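Local coordinates for protein Bis(5'-nucleosyl)-tetraphosphatase [asymmetrical] (Caenorhabditis elegans, PDB 1KTG) that hydrolyses diadenosine tetraphosphate asymmetrically to AMP and ATP, using divalent metal ions such as magnesium, at residues L64-D69 and W88-N93. Numbering follows the deposited sequence.
Sequences LTIHED and WLAKLN
Thr-65 and Lys-91 form a hydrogen-bonded antiparallel pair: Thr-65 N to Lys-91 O and Lys-91 N to Thr-65 O are both 2.9 Å. The first donor lies in the carbonyl plane, whereas Lys-91 N stands 39° out of its acceptor's. His-67 N also donates to Leu-89 O. The strands come nearest at the non-hydrogen-bonded pair Ile-66 and Ala-90, CA to CA 4.1 Å. On the face carrying Leu-64, Ile-66, Ala-90 and Leu-92, Ala-90 CB meets Ile-66 CG1 at 3.9 Å, and Leu-64 CD2 reaches Leu-92 CD1 at 4.0 Å. On the other face the His-67 imidazole crosses Leu-89 obliquely; its CD2 is 3.7 Å from Leu-89 CD2, Thr-65 O sits over the ring centre, and NE2 is hydrogen-bonded to Tyr-11. Helix 122-137 packs on both residues. The ends, where Thr-65, Asn-93 and Glu-68 are exposed, are bridged by water. At one, Asn-93 ND2 donates to Thr-65 OG1 (2.8 Å), close to the amide plane; Thr-65 chi1 of -66° sets OG1 anti to the carbonyl carbon, and a water joins it to Asn-93 OD1. At the other, where the chain turns at Glu-68, Trp-88 NE1 is 3.8 Å from Glu-68 O; a water in the ring plane bridges them, and the indole meets Trp-46 edge-to-face. Strand 81-92 in turn pairs in parallel with strand 3-14, placing this hairpin in the mixed sheet of the Nudix fold.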
ATOM      1  N   LEU A  64       9.109   0.859 -10.025  1.00  6.66           N
ATOM      2  CA  LEU A  64       8.095  -0.157  -9.790  1.00  6.69           C
ATOM      3  C   LEU A  64       7.637  -0.890 -11.047  1.00  6.77           C
ATOM      4  O   LEU A  64       7.648  -0.337 -12.138  1.00  6.58           O
ATOM      5  CB  LEU A  64       6.846   0.506  -9.188  1.00  6.84           C
ATOM      6  CG  LEU A  64       6.962   1.177  -7.825  1.00  6.68           C
ATOM      7  CD1 LEU A  64       5.623   1.835  -7.488  1.00  7.71           C
ATOM      8  CD2 LEU A  64       7.368   0.168  -6.767  1.00  7.76           C
ATOM      9  N   THR A  65       7.236  -2.144 -10.861  1.00  7.16           N
ATOM     10  CA  THR A  65       6.514  -2.900 -11.875  1.00  6.84           C
ATOM     11  C   THR A  65       5.112  -3.080 -11.297  1.00  6.60           C
ATOM     12  O   THR A  65       4.895  -3.919 -10.415  1.00  6.35           O
ATOM     13  CB  THR A  65       7.147  -4.277 -12.147  1.00  7.34           C
ATOM     14  OG1 THR A  65       8.440  -4.115 -12.743  1.00  7.98           O
ATOM     15  CG2 THR A  65       6.360  -5.025 -13.215  1.00  7.53           C
ATOM     16  N   ILE A  66       4.168  -2.273 -11.765  1.00  5.86           N
ATOM     17  CA  ILE A  66       2.809  -2.309 -11.232  1.00  6.31           C
ATOM     18  C   ILE A  66       1.999  -3.340 -11.993  1.00  6.18           C
ATOM     19  O   ILE A  66       1.962  -3.327 -13.217  1.00  5.37           O
ATOM     20  CB  ILE A  66       2.139  -0.928 -11.337  1.00  6.43           C
ATOM     21  CG1 ILE A  66       2.973   0.113 -10.596  1.00  7.62           C
ATOM     22  CG2 ILE A  66       0.744  -0.995 -10.736  1.00  7.51           C
ATOM     23  CD1 ILE A  66       2.452   1.520 -10.688  1.00  8.60           C
ATOM     24  N   HIS A  67       1.375  -4.250 -11.261  1.00  6.21           N
ATOM     25  CA  HIS A  67       0.570  -5.306 -11.863  1.00  7.33           C
ATOM     26  C   HIS A  67      -0.852  -4.800 -12.043  1.00  7.65           C
ATOM     27  O   HIS A  67      -1.652  -4.858 -11.118  1.00  7.54           O
ATOM     28  CB  HIS A  67       0.577  -6.532 -10.964  1.00  7.27           C
ATOM     29  CG  HIS A  67       1.950  -7.040 -10.654  1.00  8.56           C
ATOM     30  ND1 HIS A  67       2.885  -7.303 -11.632  1.00 10.51           N
ATOM     31  CD2 HIS A  67       2.549  -7.318  -9.474  1.00  8.83           C
ATOM     32  CE1 HIS A  67       4.002  -7.726 -11.064  1.00 11.47           C
ATOM     33  NE2 HIS A  67       3.822  -7.744  -9.754  1.00  8.79           N
ATOM     34  N   GLU A  68      -1.167  -4.313 -13.234  1.00  8.63           N
ATOM     35  CA  GLU A  68      -2.486  -3.718 -13.491  1.00  9.83           C
ATOM     36  C   GLU A  68      -3.646  -4.685 -13.334  1.00 10.15           C
ATOM     37  O   GLU A  68      -4.773  -4.255 -13.068  1.00 11.38           O
ATOM     38  CB  GLU A  68      -2.511  -3.068 -14.870  1.00  9.79           C
ATOM     39  CG  GLU A  68      -1.348  -2.116 -15.028  1.00 11.49           C
ATOM     40  CD  GLU A  68      -1.458  -1.191 -16.214  1.00 14.31           C
ATOM     41  OE1 GLU A  68      -2.541  -1.130 -16.852  1.00 13.57           O
ATOM     42  OE2 GLU A  68      -0.441  -0.513 -16.488  1.00 16.65           O
ATOM     43  N   ASP A  69      -3.372  -5.982 -13.475  1.00  9.93           N
ATOM     44  CA  ASP A  69      -4.408  -7.002 -13.326  1.00  9.77           C
ATOM     45  C   ASP A  69      -4.566  -7.485 -11.895  1.00  9.62           C
ATOM     46  O   ASP A  69      -5.230  -8.501 -11.664  1.00 10.25           O
ATOM     47  CB  ASP A  69      -4.084  -8.220 -14.186  1.00  9.60           C
ATOM     48  N   TRP A  88      -3.432  -1.278  -6.036  1.00  5.32           N
ATOM     49  CA  TRP A  88      -2.812  -2.138  -7.037  1.00  5.34           C
ATOM     50  C   TRP A  88      -1.548  -2.752  -6.420  1.00  5.51           C
ATOM     51  O   TRP A  88      -0.885  -2.129  -5.605  1.00  5.54           O
ATOM     52  CB  TRP A  88      -2.382  -1.340  -8.262  1.00  5.31           C
ATOM     53  CG  TRP A  88      -3.438  -0.980  -9.252  1.00  5.04           C
ATOM     54  CD1 TRP A  88      -3.789  -1.679 -10.383  1.00  5.01           C
ATOM     55  CD2 TRP A  88      -4.215   0.219  -9.273  1.00  5.38           C
ATOM     56  NE1 TRP A  88      -4.766  -1.006 -11.071  1.00  5.60           N
ATOM     57  CE2 TRP A  88      -5.049   0.163 -10.412  1.00  6.25           C
ATOM     58  CE3 TRP A  88      -4.319   1.328  -8.426  1.00  5.30           C
ATOM     59  CZ2 TRP A  88      -5.952   1.178 -10.729  1.00  7.30           C
ATOM     60  CZ3 TRP A  88      -5.212   2.332  -8.749  1.00  5.88           C
ATOM     61  CH2 TRP A  88      -6.018   2.247  -9.887  1.00  5.76           C
ATOM     62  N   LEU A  89      -1.223  -3.983  -6.814  1.00  5.34           N
ATOM     63  CA  LEU A  89       0.004  -4.650  -6.373  1.00  5.65           C
ATOM     64  C   LEU A  89       1.174  -4.137  -7.235  1.00  5.49           C
ATOM     65  O   LEU A  89       1.036  -3.974  -8.430  1.00  5.22           O
ATOM     66  CB  LEU A  89      -0.162  -6.172  -6.502  1.00  5.43           C
ATOM     67  CG  LEU A  89       0.985  -7.053  -6.006  1.00  6.50           C
ATOM     68  CD1 LEU A  89       1.183  -6.921  -4.496  1.00  7.17           C
ATOM     69  CD2 LEU A  89       0.772  -8.505  -6.398  1.00  8.42           C
ATOM     70  N   ALA A  90       2.323  -3.871  -6.624  1.00  6.23           N
ATOM     71  CA  ALA A  90       3.456  -3.318  -7.350  1.00  5.98           C
ATOM     72  C   ALA A  90       4.777  -3.823  -6.790  1.00  6.33           C
ATOM     73  O   ALA A  90       5.016  -3.749  -5.583  1.00  6.14           O
ATOM     74  CB  ALA A  90       3.413  -1.807  -7.286  1.00  6.09           C
ATOM     75  N   LYS A  91       5.637  -4.315  -7.671  1.00  6.18           N
ATOM     76  CA  LYS A  91       6.925  -4.838  -7.261  1.00  7.00           C
ATOM     77  C   LYS A  91       7.994  -3.758  -7.266  1.00  6.85           C
ATOM     78  O   LYS A  91       8.176  -3.076  -8.266  1.00  6.75           O
ATOM     79  CB  LYS A  91       7.375  -5.943  -8.197  1.00  7.13           C
ATOM     80  CG  LYS A  91       8.720  -6.545  -7.841  1.00  8.67           C
ATOM     81  CD  LYS A  91       9.045  -7.756  -8.693  1.00  9.24           C
ATOM     82  CE  LYS A  91      10.355  -8.394  -8.272  1.00 10.93           C
ATOM     83  NZ  LYS A  91      10.632  -9.617  -9.075  1.00 11.52           N
ATOM     84  N   LEU A  92       8.688  -3.613  -6.143  1.00  6.72           N
ATOM     85  CA  LEU A  92       9.863  -2.750  -6.074  1.00  7.06           C
ATOM     86  C   LEU A  92      11.010  -3.577  -6.641  1.00  7.21           C
ATOM     87  O   LEU A  92      11.500  -4.484  -5.990  1.00  6.77           O
ATOM     88  CB  LEU A  92      10.149  -2.328  -4.640  1.00  7.21           C
ATOM     89  CG  LEU A  92      11.305  -1.336  -4.460  1.00  8.60           C
ATOM     90  CD1 LEU A  92      10.972   0.012  -5.081  1.00  8.51           C
ATOM     91  CD2 LEU A  92      11.619  -1.181  -2.975  1.00  9.24           C
ATOM     92  N   ASN A  93      11.439  -3.241  -7.846  1.00  7.28           N
ATOM     93  CA  ASN A  93      12.411  -4.042  -8.577  1.00  8.17           C
ATOM     94  C   ASN A  93      13.821  -4.096  -8.023  1.00  7.92           C
ATOM     95  O   ASN A  93      14.453  -5.156  -8.014  1.00  9.00           O
ATOM     96  CB  ASN A  93      12.430  -3.562 -10.012  1.00  8.64           C
ATOM     97  CG  ASN A  93      11.122  -3.855 -10.702  1.00 10.24           C
ATOM     98  OD1 ASN A  93      10.612  -4.966 -10.590  1.00 14.26           O
ATOM     99  ND2 ASN A  93      10.557  -2.871 -11.375  1.00 10.63           N
TER
HETATM  100  O   HOH W   1       9.446  -6.459 -12.782  1.00 24.91           O
HETATM  101  O   HOH W   2      -6.014  -2.008 -13.552  1.00 17.28           O